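Local atomic coordinates of transcriptional regulators (LACI-FAMILY TRANSCRIPTIONAL REGULATORY PROTEIN) (Corynebacterium glutamicum, PDB entry 3GYB), a protein that probably binds DNA at regulatory sequences to control transcription, and carries a magnesium-binding, LacI-type domain related to the periplasmic sugar-binding proteins. Residues Gln6-Leu11 with Lys34-Ser39; Asp13-Pro18 with Val40-Thr45; Ile121-Val126 with Pro149-Tyr154; Asn223-Asp228 with Gly267-Arg272. All coordinates share one frame; numbering follows the deposited sequence.

How the contacts relate
Contacts 1 and 2 follow one another along strand 37-41 and meet at Val-10, Leu-11, Val-40 and Ile-41; both also touch the second subunit. Contact 1 is a buried, regular parallel ladder, whereas contact 2, at the C-terminal ends of the same strands, is partly buried and combines a backbone acceptor with polar loop side chains. Contact 3, partly buried, lies about 37 Å from contact 1, centre to centre, at the other outer edge of the sheet; it is a shorter parallel pairing that an asparagine and two waters prolong. Contact 4, also partly buried, joins loops without strand pairing, through a backbone bond and threonine hydroxyls. The other subunit touches neither contact 3 nor contact 4.

Contact 1. Residues Gln6-Leu11 with Lys34-Ser39; sequences QLIAVL and KGYRLS
The ring of Tyr-36 has water 1 over the centre of one face, 3.8 Å above the plane, while Gln-6 O and Ile-8 CG1 approach it obliquely. Chi1 (-71°) sets CG of Tyr-36 beside the backbone N, and the ring then lies with CD1 3.8 Å from Ile-8 CG1 and close to Gln-6 O; Leu-31, Leu-243 and Leu-246 from two helices pack on it. Water 1 accepts a 2.8 Å bond from Gln-6 NE2 and gives a weak one to Lys-34 O, a polar link suited to this exposed end. Gly-35 has a positive phi at which a CB would be jammed against Lys-34 O, and it would also come tight on Gln-6 NE2. Further along, Ile-8 and Leu-38 run alongside each other with the same heading, Ile-8 CB being 3.6 Å from Leu-38 CD2; Leu-38 packs on helix 21-31 and Ile-8 on Leu-242 of helix 231-246. Between the backbones runs a parallel ladder. Arg-37 N gives to Gln-6 O, Ile-8 N to Arg-37 O at 2.9 Å, Ser-39 N to Ile-8 O and Val-10 N to Ser-39 O at 2.8 Å. On the face of Leu-7, Ala-9 and Ser-39, Arg-37 sends its extended chain away to Asp-51 and Ser-55 of the second subunit, and Ser-39 OG bonds to Val-40 O of that subunit. Backbone bonds and apolar side chains thus hold the beta-alpha-beta unit together, while the outer strand offers the second subunit polar ends, backbone groups of Leu-38 and apolar contacts alike.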
# COMPACT_ATOMS: atom_id res chain seq x y z
N GLN A 6 19.05 14.28 -14.33
CA GLN A 6 19.06 14.11 -12.88
C GLN A 6 17.84 13.31 -12.45
O GLN A 6 17.45 13.32 -11.28
CB GLN A 6 19.05 15.47 -12.19
CG GLN A 6 20.33 16.26 -12.37
CD GLN A 6 20.32 17.55 -11.57
OE1 GLN A 6 19.54 18.46 -11.85
NE2 GLN A 6 21.20 17.63 -10.58
N LEU A 7 17.26 12.61 -13.41
CA LEU A 7 16.08 11.80 -13.16
C LEU A 7 16.43 10.33 -13.05
O LEU A 7 17.24 9.81 -13.82
CB LEU A 7 15.08 12.01 -14.29
CG LEU A 7 14.25 13.29 -14.30
CD1 LEU A 7 13.52 13.43 -15.64
CD2 LEU A 7 13.27 13.27 -13.13
N ILE A 8 15.83 9.66 -12.07
CA ILE A 8 16.04 8.24 -11.87
C ILE A 8 14.66 7.60 -11.92
O ILE A 8 13.78 7.98 -11.15
CB ILE A 8 16.69 7.93 -10.50
CG1 ILE A 8 18.07 8.57 -10.41
CG2 ILE A 8 16.77 6.42 -10.28
CD1 ILE A 8 19.07 8.03 -11.42
N ALA A 9 14.48 6.65 -12.83
CA ALA A 9 13.20 5.96 -12.97
C ALA A 9 13.22 4.74 -12.05
O ALA A 9 14.21 4.01 -12.01
CB ALA A 9 12.99 5.53 -14.42
N VAL A 10 12.14 4.53 -11.32
CA VAL A 10 12.05 3.39 -10.42
C VAL A 10 10.88 2.53 -10.87
O VAL A 10 9.73 2.98 -10.88
CB VAL A 10 11.83 3.86 -8.96
CG1 VAL A 10 11.81 2.65 -8.03
CG2 VAL A 10 12.95 4.82 -8.56
N LEU A 11 11.17 1.28 -11.24
CA LEU A 11 10.12 0.37 -11.70
C LEU A 11 9.66 -0.62 -10.64
O LEU A 11 10.46 -1.36 -10.08
CB LEU A 11 10.61 -0.40 -12.94
CG LEU A 11 10.61 0.33 -14.28
CD1 LEU A 11 11.54 1.53 -14.25
CD2 LEU A 11 11.03 -0.64 -15.36
N LYS A 34 21.77 14.40 -3.41
CA LYS A 34 22.76 14.61 -4.46
C LYS A 34 22.20 15.29 -5.70
O LYS A 34 22.89 15.43 -6.71
CB LYS A 34 23.40 13.28 -4.84
CG LYS A 34 24.26 12.67 -3.74
CD LYS A 34 24.81 11.32 -4.16
CE LYS A 34 25.77 10.76 -3.12
NZ LYS A 34 26.98 11.62 -2.97
N GLY A 35 20.93 15.70 -5.64
CA GLY A 35 20.33 16.38 -6.77
C GLY A 35 19.44 15.56 -7.68
O GLY A 35 18.87 16.08 -8.62
N TYR A 36 19.32 14.26 -7.40
CA TYR A 36 18.48 13.41 -8.23
C TYR A 36 17.03 13.49 -7.80
O TYR A 36 16.72 13.77 -6.64
CB TYR A 36 18.95 11.96 -8.15
CG TYR A 36 20.27 11.71 -8.86
CD1 TYR A 36 20.32 11.61 -10.25
CD2 TYR A 36 21.46 11.61 -8.14
CE1 TYR A 36 21.53 11.43 -10.91
CE2 TYR A 36 22.68 11.43 -8.79
CZ TYR A 36 22.70 11.34 -10.17
OH TYR A 36 23.91 11.17 -10.82
N ARG A 37 16.14 13.24 -8.75
CA ARG A 37 14.70 13.24 -8.51
C ARG A 37 14.21 11.88 -9.01
O ARG A 37 14.74 11.35 -9.98
CB ARG A 37 14.03 14.37 -9.28
CG ARG A 37 14.38 15.75 -8.73
CD ARG A 37 13.95 16.87 -9.66
NE ARG A 37 14.38 18.17 -9.15
CZ ARG A 37 13.69 18.91 -8.28
NH1 ARG A 37 12.52 18.48 -7.82
NH2 ARG A 37 14.18 20.07 -7.87
N LEU A 38 13.21 11.32 -8.34
CA LEU A 38 12.69 10.00 -8.70
C LEU A 38 11.27 10.00 -9.23
O LEU A 38 10.44 10.80 -8.81
CB LEU A 38 12.72 9.09 -7.47
CG LEU A 38 13.96 9.09 -6.58
CD1 LEU A 38 13.72 8.17 -5.39
CD2 LEU A 38 15.17 8.65 -7.37
N SER A 39 11.00 9.09 -10.16
CA SER A 39 9.66 8.94 -10.71
C SER A 39 9.41 7.44 -10.82
O SER A 39 10.31 6.68 -11.20
CB SER A 39 9.54 9.60 -12.09
OG SER A 39 8.18 9.65 -12.49
O HOH W 1 22.37 15.17 -10.05

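Contact 2. Residues Asp13-Pro18 with Val40-Thr45; sequences DDYSNP and VIDSLT
Asp-13 and Ser-43 join the loop after strand 7-12 to the end of strand 37-41, and each segment holds an Asx turn or Asx motif of its own. Asp-13 O is the shared acceptor: Ser-43 OG reaches it at 2.8 Å and Ser-43 N at 3.2 Å, from opposite faces of the carbonyl plane. Serine suits the place because its OG, between the backbone N and the carbonyl carbon (chi1 70°), can bind the same oxygen as its own N-H. Asp-14 OD1 accepts from Ser-16 N at 2.7 Å, met from above the carboxylate plane; this makes an Asx turn at the start of the type I turn, which Asn-17 N to Asp-14 O closes. In the other segment, Asp-42 OD1 takes Thr-45 N on its syn side and also Ser-46 N, while OD2 takes Thr-45 OG1. Water 2 bridges the segments, accepting from Tyr-15 N and donating to Asp-42 OD2. Tyr-15 and Val-40 reach toward each other tip to tip, with Tyr-15 OH 3.1 Å from Val-40 CG1; Phe-20 of the second subunit meets the tyrosine ring edge-to-face. Leu-44 CD1 lies against the Asp-14 carboxylate, 3.7 Å from its CG. Tyr-15 OH is buried without a polar partner, so this ring contributes by packing, whereas several donors grip Asp-42 and would probably favour its charged form, despite Asp-14 lying nearby.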
# COMPACT_ATOMS: atom_id res chain seq x y z
N ASP A 13 6.14 -3.34 -9.52
CA ASP A 13 5.05 -4.06 -10.15
C ASP A 13 3.65 -3.58 -9.87
O ASP A 13 2.87 -3.34 -10.79
CB ASP A 13 5.10 -5.55 -9.78
CG ASP A 13 6.19 -6.30 -10.49
OD1 ASP A 13 6.29 -6.16 -11.72
OD2 ASP A 13 6.95 -7.02 -9.82
N ASP A 14 3.33 -3.42 -8.59
CA ASP A 14 1.96 -3.08 -8.20
C ASP A 14 1.90 -2.18 -6.96
O ASP A 14 2.46 -2.51 -5.93
CB ASP A 14 1.26 -4.42 -7.95
CG ASP A 14 -0.20 -4.29 -7.61
OD1 ASP A 14 -0.70 -3.16 -7.46
OD2 ASP A 14 -0.84 -5.35 -7.48
N TYR A 15 1.21 -1.05 -7.08
CA TYR A 15 1.07 -0.13 -5.95
C TYR A 15 0.33 -0.77 -4.78
O TYR A 15 0.44 -0.31 -3.64
CB TYR A 15 0.34 1.15 -6.39
CG TYR A 15 1.22 2.13 -7.13
CD1 TYR A 15 2.24 2.81 -6.46
CD2 TYR A 15 1.06 2.36 -8.49
CE1 TYR A 15 3.08 3.69 -7.12
CE2 TYR A 15 1.91 3.25 -9.18
CZ TYR A 15 2.91 3.91 -8.48
OH TYR A 15 3.75 4.78 -9.13
N SER A 16 -0.43 -1.83 -5.07
CA SER A 16 -1.20 -2.54 -4.04
C SER A 16 -0.35 -3.38 -3.10
O SER A 16 -0.83 -3.81 -2.04
CB SER A 16 -2.26 -3.43 -4.71
OG SER A 16 -3.22 -2.65 -5.41
N ASN A 17 0.90 -3.63 -3.47
CA ASN A 17 1.82 -4.40 -2.64
C ASN A 17 2.88 -3.41 -2.16
O ASN A 17 3.82 -3.10 -2.89
CB ASN A 17 2.47 -5.52 -3.48
CG ASN A 17 3.44 -6.36 -2.67
OD1 ASN A 17 3.56 -6.19 -1.45
ND2 ASN A 17 4.15 -7.26 -3.34
N PRO A 18 2.74 -2.91 -0.92
CA PRO A 18 3.64 -1.94 -0.29
C PRO A 18 5.04 -2.39 0.10
O PRO A 18 5.69 -1.73 0.91
CB PRO A 18 2.84 -1.47 0.91
CG PRO A 18 2.15 -2.72 1.34
CD PRO A 18 1.67 -3.29 0.01
N VAL A 40 8.20 7.01 -10.49
CA VAL A 40 7.85 5.60 -10.50
C VAL A 40 7.04 5.13 -11.70
O VAL A 40 6.11 5.80 -12.15
CB VAL A 40 7.08 5.22 -9.21
CG1 VAL A 40 6.65 3.76 -9.25
CG2 VAL A 40 7.97 5.47 -7.99
N ILE A 41 7.42 3.97 -12.21
CA ILE A 41 6.75 3.32 -13.34
C ILE A 41 6.30 1.97 -12.80
O ILE A 41 7.08 1.25 -12.19
CB ILE A 41 7.75 3.09 -14.51
CG1 ILE A 41 8.27 4.42 -15.05
CG2 ILE A 41 7.09 2.25 -15.61
CD1 ILE A 41 7.23 5.26 -15.77
N ASP A 42 5.03 1.61 -13.00
CA ASP A 42 4.56 0.32 -12.51
C ASP A 42 4.35 -0.62 -13.69
O ASP A 42 4.62 -0.26 -14.83
CB ASP A 42 3.28 0.49 -11.67
CG ASP A 42 2.03 0.59 -12.51
OD1 ASP A 42 2.12 0.97 -13.70
OD2 ASP A 42 0.93 0.29 -11.97
N SER A 43 3.89 -1.84 -13.42
CA SER A 43 3.68 -2.79 -14.51
C SER A 43 2.22 -2.99 -14.88
O SER A 43 1.90 -3.76 -15.78
CB SER A 43 4.29 -4.15 -14.14
OG SER A 43 3.53 -4.77 -13.12
N LEU A 44 1.32 -2.28 -14.20
CA LEU A 44 -0.11 -2.43 -14.47
C LEU A 44 -0.81 -1.20 -15.04
O LEU A 44 -1.82 -1.33 -15.72
CB LEU A 44 -0.83 -2.86 -13.19
CG LEU A 44 -0.39 -4.16 -12.52
CD1 LEU A 44 -1.12 -4.32 -11.20
CD2 LEU A 44 -0.67 -5.33 -13.44
N THR A 45 -0.27 -0.02 -14.77
CA THR A 45 -0.93 1.20 -15.23
C THR A 45 -0.11 2.19 -16.05
O THR A 45 -0.68 3.00 -16.78
CB THR A 45 -1.53 1.97 -14.05
OG1 THR A 45 -0.47 2.36 -13.15
CG2 THR A 45 -2.53 1.10 -13.30
O HOH W 2 -0.14 -0.78 -9.67

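Contact 3. Residues Ile121-Val126 with Pro149-Tyr154; sequences IAHLRV and PLSNDY
This is a parallel strand pairing at an outer edge of the sheet, between strand 121-124 and the short, weakly bonded strand about 150-151. His-123 N gives to Leu-150 O at 2.8 Å, in the carbonyl plane, and His-123 O receives a weak bond from Asn-152 N. Beyond this the backbones diverge and a side chain takes over: Asn-152 OD1 accepts from Arg-125 N at 2.9 Å, on a lone pair and nearly straight (165°). Asparagine suits the place because its carbonyl can stand in for a strand acceptor while its ND2 binds Glu-166 and water 3, which donates in turn to Arg-125 O. Water 4 sits at the edge of the Arg-125 guanidinium, in its plane, accepting from NH1 at 2.8 Å and donating to Asn-152 O. Arg-125 CD lies 3.1 Å from Asn-152 O; beyond it the chain bends at chi3 (-53°), which places NE, and the guanidinium makes a cation-pi contact with Phe-135. Arg-125 O in turn lies at the edge of the Tyr-154 ring, in plane, 3.4 Å from CD2. Ser-151 OG meets the edge of the His-123 ring, whose ND1 bonds to Phe-181 O. Ala-122 CB packs on Leu-150 CD2. With helix 129-144 connecting the strands, this is a beta-alpha-beta unit of the periplasmic binding protein-like fold.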
# COMPACT_ATOMS: atom_id res chain seq x y z
N ILE A 121 2.81 -27.85 8.18
CA ILE A 121 3.06 -26.49 7.73
C ILE A 121 2.83 -26.36 6.23
O ILE A 121 3.27 -27.20 5.45
CB ILE A 121 4.52 -26.10 8.05
CG1 ILE A 121 4.75 -26.19 9.56
CG2 ILE A 121 4.82 -24.71 7.52
CD1 ILE A 121 6.21 -26.13 9.98
N ALA A 122 2.14 -25.29 5.84
CA ALA A 122 1.87 -25.06 4.43
C ALA A 122 2.47 -23.75 3.97
O ALA A 122 2.65 -22.82 4.76
CB ALA A 122 0.37 -25.07 4.18
N HIS A 123 2.79 -23.68 2.68
CA HIS A 123 3.37 -22.48 2.08
C HIS A 123 2.47 -21.92 0.99
O HIS A 123 2.01 -22.66 0.12
CB HIS A 123 4.74 -22.80 1.48
CG HIS A 123 5.36 -21.67 0.71
ND1 HIS A 123 5.74 -20.49 1.31
CD2 HIS A 123 5.72 -21.57 -0.59
CE1 HIS A 123 6.31 -19.71 0.41
NE2 HIS A 123 6.31 -20.34 -0.75
N LEU A 124 2.21 -20.62 1.04
CA LEU A 124 1.41 -19.97 -0.01
C LEU A 124 2.44 -19.37 -0.95
O LEU A 124 3.14 -18.42 -0.59
CB LEU A 124 0.53 -18.87 0.58
CG LEU A 124 -0.62 -19.38 1.45
CD1 LEU A 124 -1.37 -18.20 2.06
CD2 LEU A 124 -1.55 -20.22 0.59
N ARG A 125 2.54 -19.91 -2.15
CA ARG A 125 3.55 -19.42 -3.08
C ARG A 125 3.14 -18.33 -4.06
O ARG A 125 1.96 -18.07 -4.28
CB ARG A 125 4.18 -20.59 -3.84
CG ARG A 125 3.22 -21.46 -4.61
CD ARG A 125 3.92 -22.71 -5.17
NE ARG A 125 5.11 -22.39 -5.95
CZ ARG A 125 5.77 -23.27 -6.70
NH1 ARG A 125 5.36 -24.53 -6.78
NH2 ARG A 125 6.85 -22.89 -7.38
N VAL A 126 4.16 -17.69 -4.62
CA VAL A 126 4.03 -16.63 -5.61
C VAL A 126 4.93 -17.01 -6.78
O VAL A 126 6.00 -17.59 -6.57
CB VAL A 126 4.48 -15.28 -5.01
CG1 VAL A 126 4.47 -14.20 -6.08
CG2 VAL A 126 3.57 -14.89 -3.86
N PRO A 149 6.89 -31.13 2.88
CA PRO A 149 6.33 -29.80 2.61
C PRO A 149 4.99 -29.85 1.89
O PRO A 149 4.68 -30.81 1.18
CB PRO A 149 7.42 -29.14 1.76
CG PRO A 149 7.97 -30.31 0.98
CD PRO A 149 8.08 -31.38 2.05
N LEU A 150 4.19 -28.81 2.10
CA LEU A 150 2.89 -28.69 1.46
C LEU A 150 2.76 -27.25 1.00
O LEU A 150 3.01 -26.32 1.76
CB LEU A 150 1.77 -29.00 2.45
CG LEU A 150 0.34 -28.74 1.94
CD1 LEU A 150 0.02 -29.64 0.76
CD2 LEU A 150 -0.64 -28.98 3.07
N SER A 151 2.38 -27.07 -0.27
CA SER A 151 2.22 -25.73 -0.83
C SER A 151 1.07 -25.76 -1.82
O SER A 151 0.67 -26.83 -2.30
CB SER A 151 3.49 -25.29 -1.58
OG SER A 151 4.63 -25.32 -0.74
N ASN A 152 0.52 -24.59 -2.13
CA ASN A 152 -0.55 -24.52 -3.11
C ASN A 152 0.15 -24.47 -4.47
O ASN A 152 1.38 -24.43 -4.53
CB ASN A 152 -1.43 -23.28 -2.86
CG ASN A 152 -0.68 -21.97 -2.96
OD1 ASN A 152 0.49 -21.88 -2.59
ND2 ASN A 152 -1.35 -20.93 -3.45
N ASP A 153 -0.61 -24.50 -5.55
CA ASP A 153 -0.03 -24.50 -6.90
C ASP A 153 -0.01 -23.13 -7.56
O ASP A 153 0.62 -22.94 -8.61
CB ASP A 153 -0.81 -25.47 -7.78
CG ASP A 153 -2.30 -25.25 -7.70
OD1 ASP A 153 -2.76 -24.15 -8.08
OD2 ASP A 153 -3.01 -26.17 -7.24
N TYR A 154 -0.70 -22.18 -6.95
CA TYR A 154 -0.78 -20.82 -7.46
C TYR A 154 0.59 -20.26 -7.86
O TYR A 154 1.48 -20.13 -7.03
CB TYR A 154 -1.39 -19.91 -6.39
CG TYR A 154 -1.56 -18.48 -6.82
CD1 TYR A 154 -2.60 -18.10 -7.66
CD2 TYR A 154 -0.67 -17.49 -6.38
CE1 TYR A 154 -2.76 -16.78 -8.05
CE2 TYR A 154 -0.83 -16.17 -6.77
CZ TYR A 154 -1.87 -15.82 -7.61
OH TYR A 154 -2.03 -14.51 -8.01
O HOH W 3 -0.58 -18.25 -2.84
O HOH W 4 3.19 -25.94 -5.78

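Contact 4. Residues Asn223-Asp228 with Gly267-Arg272; sequences NLTTID and GTCAPR
Thr-268 OG1 accepts from Thr-225 N at 2.9 Å and nearly straight (163°), and its other bond is to Ile-208 O, so the buried hydroxyl has both an incoming N-H and an acceptor. With OG1 between the backbone N and the carbonyl carbon (chi1 56°), Thr-268 turns its hydroxyl to the neighbouring loop, and CG2 packs 3.6 Å from Asn-223 O. That carbonyl accepts from Gly-267 N at 3.1 Å, the donor tilted 33° out of its plane. Glycine suits this position because a side chain would run into Asn-223 ND2. The contact ties the segment leading into strand 226-228 to the C-terminal loop after strand 258-264, within the periplasmic binding protein-like domain. The side chains of Thr-225 and Thr-268 run antiparallel alongside one another. Thr-225 OG1 is engaged by Arg-266 N and by a weak bond from Thr-268 N at 3.5 Å; water 5 also lies close to it, at a spacing too short to be beyond doubt. The same water accepts from Cys-269 N, supplying that N-H with a partner. Leu-224 CD2 lies against the hydroxyl oxygen of Thr-268, 3.4 Å from OG1, while Cys-269 SG packs 4.0 Å from Thr-225 CG2.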
# COMPACT_ATOMS: atom_id res chain seq x y z
N ASN A 223 -0.70 -6.46 12.82
CA ASN A 223 0.33 -6.99 13.72
C ASN A 223 0.87 -8.34 13.26
O ASN A 223 0.87 -9.31 14.01
CB ASN A 223 -0.30 -7.12 15.11
CG ASN A 223 0.74 -7.23 16.21
OD1 ASN A 223 1.77 -6.57 16.17
ND2 ASN A 223 0.45 -8.05 17.21
N LEU A 224 1.37 -8.36 12.03
CA LEU A 224 1.87 -9.57 11.37
C LEU A 224 3.32 -9.99 11.62
O LEU A 224 4.25 -9.22 11.40
CB LEU A 224 1.68 -9.38 9.86
CG LEU A 224 1.20 -10.44 8.86
CD1 LEU A 224 1.82 -10.09 7.51
CD2 LEU A 224 1.57 -11.86 9.26
N THR A 225 3.51 -11.24 12.06
CA THR A 225 4.85 -11.78 12.25
C THR A 225 5.34 -11.95 10.81
O THR A 225 4.63 -12.49 9.97
CB THR A 225 4.80 -13.13 12.98
OG1 THR A 225 4.37 -12.90 14.33
CG2 THR A 225 6.16 -13.81 12.98
N THR A 226 6.55 -11.49 10.53
CA THR A 226 7.05 -11.52 9.17
C THR A 226 8.57 -11.53 9.10
O THR A 226 9.26 -11.27 10.09
CB THR A 226 6.52 -10.25 8.44
OG1 THR A 226 6.95 -10.22 7.07
CG2 THR A 226 7.04 -9.00 9.15
N ILE A 227 9.09 -11.86 7.92
CA ILE A 227 10.53 -11.88 7.71
C ILE A 227 10.92 -10.52 7.12
O ILE A 227 10.39 -10.11 6.09
CB ILE A 227 10.94 -12.97 6.70
CG1 ILE A 227 10.59 -14.35 7.25
CG2 ILE A 227 12.42 -12.84 6.37
CD1 ILE A 227 11.21 -14.68 8.59
N ASP A 228 11.81 -9.81 7.81
CA ASP A 228 12.28 -8.52 7.32
C ASP A 228 13.16 -8.83 6.11
O ASP A 228 14.15 -9.56 6.23
CB ASP A 228 13.11 -7.84 8.42
CG ASP A 228 13.45 -6.40 8.09
OD1 ASP A 228 13.47 -6.04 6.90
OD2 ASP A 228 13.72 -5.64 9.04
N GLY A 267 2.23 -10.68 16.40
CA GLY A 267 1.20 -11.49 17.04
C GLY A 267 0.50 -12.60 16.29
O GLY A 267 -0.48 -13.14 16.79
N THR A 268 1.00 -12.97 15.11
CA THR A 268 0.32 -13.99 14.33
C THR A 268 0.84 -15.43 14.40
O THR A 268 0.35 -16.30 13.69
CB THR A 268 0.22 -13.57 12.86
OG1 THR A 268 1.53 -13.28 12.37
CG2 THR A 268 -0.66 -12.33 12.72
N CYS A 269 1.82 -15.68 15.26
CA CYS A 269 2.36 -17.03 15.43
C CYS A 269 2.32 -17.39 16.91
O CYS A 269 2.37 -16.51 17.77
CB CYS A 269 3.81 -17.13 14.93
SG CYS A 269 3.99 -17.22 13.13
N ALA A 270 2.22 -18.68 17.20
CA ALA A 270 2.19 -19.17 18.57
C ALA A 270 2.66 -20.62 18.58
O ALA A 270 2.60 -21.30 17.56
CB ALA A 270 0.78 -19.07 19.14
N PRO A 271 3.15 -21.10 19.74
CA PRO A 271 3.63 -22.48 19.83
C PRO A 271 2.52 -23.52 19.74
O PRO A 271 1.39 -23.29 20.17
CB PRO A 271 4.34 -22.50 21.18
CG PRO A 271 3.57 -21.51 21.98
CD PRO A 271 3.38 -20.38 21.00
N ARG A 272 2.87 -24.68 19.17
CA ARG A 272 1.95 -25.80 19.00
C ARG A 272 0.53 -25.40 18.62
O ARG A 272 0.29 -24.29 18.15
CB ARG A 272 1.93 -26.63 20.29
CG ARG A 272 3.29 -27.18 20.67
CD ARG A 272 3.19 -28.21 21.79
NE ARG A 272 4.47 -28.88 21.99
CZ ARG A 272 4.67 -29.91 22.80
NH1 ARG A 272 3.66 -30.41 23.50
NH2 ARG A 272 5.87 -30.45 22.90
O HOH W 5 4.39 -14.19 16.52